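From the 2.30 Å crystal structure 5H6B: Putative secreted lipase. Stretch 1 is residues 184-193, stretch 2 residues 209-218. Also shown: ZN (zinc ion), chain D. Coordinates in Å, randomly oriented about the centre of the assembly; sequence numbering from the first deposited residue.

Stretch 1 184-193: GDTVPGVRYT
Stretch 2 209-218: QYLDGPNVRN

One carboxylate serves both a metal and the neighbouring backbone: Asp185 (chi1 m, chi2 -4°) binds the zinc ion through OD1 at 2.0 Å, two further ligand atoms coming from elsewhere in the structure, while its OD2 accepts a hydrogen bond from Asp212 N at 2.8 Å (N-H...O 135°). The stretches run side by side in the same direction and bury 576 Å². Strands 191-193 and 216-218 are parallel, their axes 4.7 Å apart and 9° from alignment, with Tyr192 opposite Val216 and Thr193 opposite Arg217. As expected of parallel pairing, Tyr192 bonds backward and forward around Val216: Tyr192 N donates to Asn215 O (3.0 Å, 173°), and Arg217 N donates to Tyr192 O (2.9 Å, 158°). CA-H...O contacts fill the ladder, Val216 CA to Tyr192 O at 3.4 Å and Thr193 CA to Arg217 O at 3.3 Å.

A type II turn over Val187-Val190 runs directly into the first strand; a type I turn over Gly213-Val216 ends on the first residue of the second. Gly189 adopts phi/psi 100/-12, where a CB would jam against the preceding carbonyl. Before the strands the backbones lie farther apart, Asp185 CA to Asp212 CA 5.8 Å, and waters bridge the gap. Water 1 joins Asp185 N to Asp212 OD2 (3.0 Å each); water 2 accepts from Thr186 N (3.0 Å) and donates to Asp212 O (2.5 Å); water 3 links Thr186 OG1 (3.0 Å) and Asn215 N (2.7 Å).

On the sheet face carrying Tyr192 and Val216, Tyr192 (m, chi2 80°) sets CD2 3.5 Å from CD1 of Leu211 (m, t), and its OH accepts from Val187 N (3.0 Å), tying turn to strand. Val216 (t) brings CG2 within 3.5 Å of CG2 of Thr186 (p). On the other face, extended Arg217 (t, t, t, chi4 -76°) places NH1 4.1 Å from Thr193 CG2 (chi1 m).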

# COMPACT_ATOMS: atom_id res chain seq x y z
N GLY A 184 3.98 19.32 2.96
CA GLY A 184 2.64 18.82 2.67
C GLY A 184 2.64 17.32 2.38
O GLY A 184 3.68 16.74 2.06
N ASP A 185 1.47 16.71 2.50
CA ASP A 185 1.31 15.27 2.29
C ASP A 185 1.59 14.83 0.86
O ASP A 185 2.09 13.72 0.64
CB ASP A 185 -0.12 14.86 2.60
CG ASP A 185 -0.47 14.99 4.04
OD1 ASP A 185 0.41 15.34 4.84
OD2 ASP A 185 -1.64 14.74 4.35
N THR A 186 1.24 15.68 -0.11
CA THR A 186 1.26 15.29 -1.51
C THR A 186 2.35 15.94 -2.34
O THR A 186 3.01 16.89 -1.93
CB THR A 186 -0.12 15.49 -2.18
OG1 THR A 186 -0.51 16.86 -2.10
CG2 THR A 186 -1.15 14.64 -1.49
N VAL A 187 2.55 15.36 -3.50
CA VAL A 187 3.52 15.79 -4.48
C VAL A 187 2.66 16.05 -5.72
O VAL A 187 1.74 15.28 -5.99
CB VAL A 187 4.59 14.67 -4.64
CG1 VAL A 187 4.94 14.37 -6.10
CG2 VAL A 187 5.82 15.00 -3.81
N PRO A 188 2.94 17.14 -6.46
CA PRO A 188 2.14 17.39 -7.68
C PRO A 188 2.44 16.33 -8.77
O PRO A 188 3.55 15.79 -8.82
CB PRO A 188 2.57 18.81 -8.11
CG PRO A 188 3.94 18.99 -7.53
CD PRO A 188 4.06 18.10 -6.32
N GLY A 189 1.43 16.04 -9.59
CA GLY A 189 1.51 15.01 -10.63
C GLY A 189 0.86 13.67 -10.26
O GLY A 189 0.68 12.82 -11.14
N VAL A 190 0.50 13.47 -8.99
CA VAL A 190 0.06 12.15 -8.50
C VAL A 190 -1.37 12.19 -7.96
O VAL A 190 -1.75 13.12 -7.24
CB VAL A 190 1.02 11.61 -7.40
CG1 VAL A 190 0.60 10.21 -6.94
CG2 VAL A 190 2.45 11.59 -7.93
N ARG A 191 -2.16 11.18 -8.33
CA ARG A 191 -3.52 11.03 -7.80
C ARG A 191 -3.51 10.05 -6.62
O ARG A 191 -3.16 8.88 -6.77
CB ARG A 191 -4.48 10.60 -8.90
CG ARG A 191 -4.54 11.63 -10.04
CD ARG A 191 -5.95 12.00 -10.49
NE ARG A 191 -6.44 11.16 -11.58
CZ ARG A 191 -7.70 11.11 -12.02
NH1 ARG A 191 -8.66 11.85 -11.45
NH2 ARG A 191 -8.02 10.31 -13.03
N TYR A 192 -3.90 10.55 -5.46
CA TYR A 192 -3.85 9.82 -4.20
C TYR A 192 -5.23 9.40 -3.79
O TYR A 192 -6.15 10.23 -3.79
CB TYR A 192 -3.29 10.71 -3.10
CG TYR A 192 -1.86 11.16 -3.26
CD1 TYR A 192 -1.52 12.22 -4.11
CD2 TYR A 192 -0.84 10.55 -2.54
CE1 TYR A 192 -0.21 12.66 -4.23
CE2 TYR A 192 0.46 10.99 -2.65
CZ TYR A 192 0.78 12.03 -3.49
OH TYR A 192 2.10 12.40 -3.58
N THR A 193 -5.38 8.12 -3.42
CA THR A 193 -6.60 7.61 -2.79
C THR A 193 -6.21 6.93 -1.46
O THR A 193 -5.15 6.33 -1.34
CB THR A 193 -7.35 6.61 -3.70
OG1 THR A 193 -7.52 7.18 -5.01
CG2 THR A 193 -8.71 6.20 -3.12
N GLN A 209 -4.80 8.45 8.89
CA GLN A 209 -4.46 7.71 7.68
C GLN A 209 -4.71 8.56 6.44
O GLN A 209 -4.02 8.41 5.43
CB GLN A 209 -5.26 6.42 7.59
CG GLN A 209 -5.07 5.50 8.78
CD GLN A 209 -6.00 4.32 8.73
OE1 GLN A 209 -6.46 3.91 7.66
NE2 GLN A 209 -6.32 3.77 9.90
N TYR A 210 -5.70 9.45 6.52
CA TYR A 210 -6.08 10.33 5.41
C TYR A 210 -4.97 11.29 5.02
O TYR A 210 -4.22 11.76 5.87
CB TYR A 210 -7.33 11.15 5.75
CG TYR A 210 -8.61 10.39 5.91
CD1 TYR A 210 -8.84 9.18 5.23
CD2 TYR A 210 -9.65 10.90 6.70
CE1 TYR A 210 -10.05 8.51 5.38
CE2 TYR A 210 -10.85 10.24 6.84
CZ TYR A 210 -11.04 9.04 6.17
OH TYR A 210 -12.22 8.36 6.31
N LEU A 211 -4.89 11.56 3.71
CA LEU A 211 -3.98 12.53 3.15
C LEU A 211 -4.71 13.84 2.85
O LEU A 211 -5.93 13.90 2.76
CB LEU A 211 -3.34 11.98 1.88
CG LEU A 211 -2.36 10.82 2.05
CD1 LEU A 211 -2.11 10.15 0.71
CD2 LEU A 211 -1.04 11.26 2.65
N ASP A 212 -3.93 14.90 2.70
CA ASP A 212 -4.45 16.23 2.39
C ASP A 212 -3.74 16.78 1.17
O ASP A 212 -2.52 16.69 1.04
CB ASP A 212 -4.21 17.14 3.59
CG ASP A 212 -4.44 18.60 3.27
OD1 ASP A 212 -5.60 19.07 3.38
OD2 ASP A 212 -3.45 19.28 2.97
N GLY A 213 -4.52 17.40 0.30
CA GLY A 213 -4.00 18.02 -0.90
C GLY A 213 -5.12 18.20 -1.91
O GLY A 213 -6.22 17.65 -1.74
N PRO A 214 -4.84 18.95 -2.99
CA PRO A 214 -5.85 19.11 -4.04
C PRO A 214 -6.19 17.80 -4.79
O PRO A 214 -7.33 17.67 -5.25
CB PRO A 214 -5.22 20.14 -4.99
CG PRO A 214 -3.75 19.99 -4.78
CD PRO A 214 -3.60 19.67 -3.31
N ASN A 215 -5.24 16.86 -4.90
CA ASN A 215 -5.46 15.63 -5.69
C ASN A 215 -5.58 14.36 -4.84
O ASN A 215 -5.01 13.31 -5.17
CB ASN A 215 -4.37 15.46 -6.76
CG ASN A 215 -4.31 16.63 -7.71
OD1 ASN A 215 -5.33 17.24 -8.04
ND2 ASN A 215 -3.12 16.96 -8.16
N VAL A 216 -6.36 14.48 -3.77
CA VAL A 216 -6.57 13.41 -2.79
C VAL A 216 -8.04 13.04 -2.71
O VAL A 216 -8.89 13.92 -2.68
CB VAL A 216 -6.11 13.83 -1.40
CG1 VAL A 216 -6.38 12.71 -0.40
CG2 VAL A 216 -4.64 14.21 -1.42
N ARG A 217 -8.31 11.74 -2.66
CA ARG A 217 -9.63 11.24 -2.35
C ARG A 217 -9.55 10.34 -1.12
O ARG A 217 -8.92 9.30 -1.18
CB ARG A 217 -10.20 10.47 -3.54
CG ARG A 217 -11.64 10.03 -3.31
CD ARG A 217 -12.37 9.82 -4.63
NE ARG A 217 -13.62 9.05 -4.45
CZ ARG A 217 -13.69 7.73 -4.24
NH1 ARG A 217 -12.59 6.99 -4.18
NH2 ARG A 217 -14.88 7.14 -4.09
N ASN A 218 -10.18 10.74 -0.02
CA ASN A 218 -10.20 9.95 1.19
C ASN A 218 -11.56 9.28 1.28
O ASN A 218 -12.56 9.95 1.17
CB ASN A 218 -9.96 10.81 2.43
CG ASN A 218 -8.52 11.30 2.52
OD1 ASN A 218 -7.58 10.51 2.50
ND2 ASN A 218 -8.35 12.60 2.62
ZN ZN D . -0.23 15.41 6.71
O HOH W 1 -0.68 18.50 3.67
O HOH W 2 -0.56 18.01 0.18
O HOH W 3 -2.65 16.60 -4.18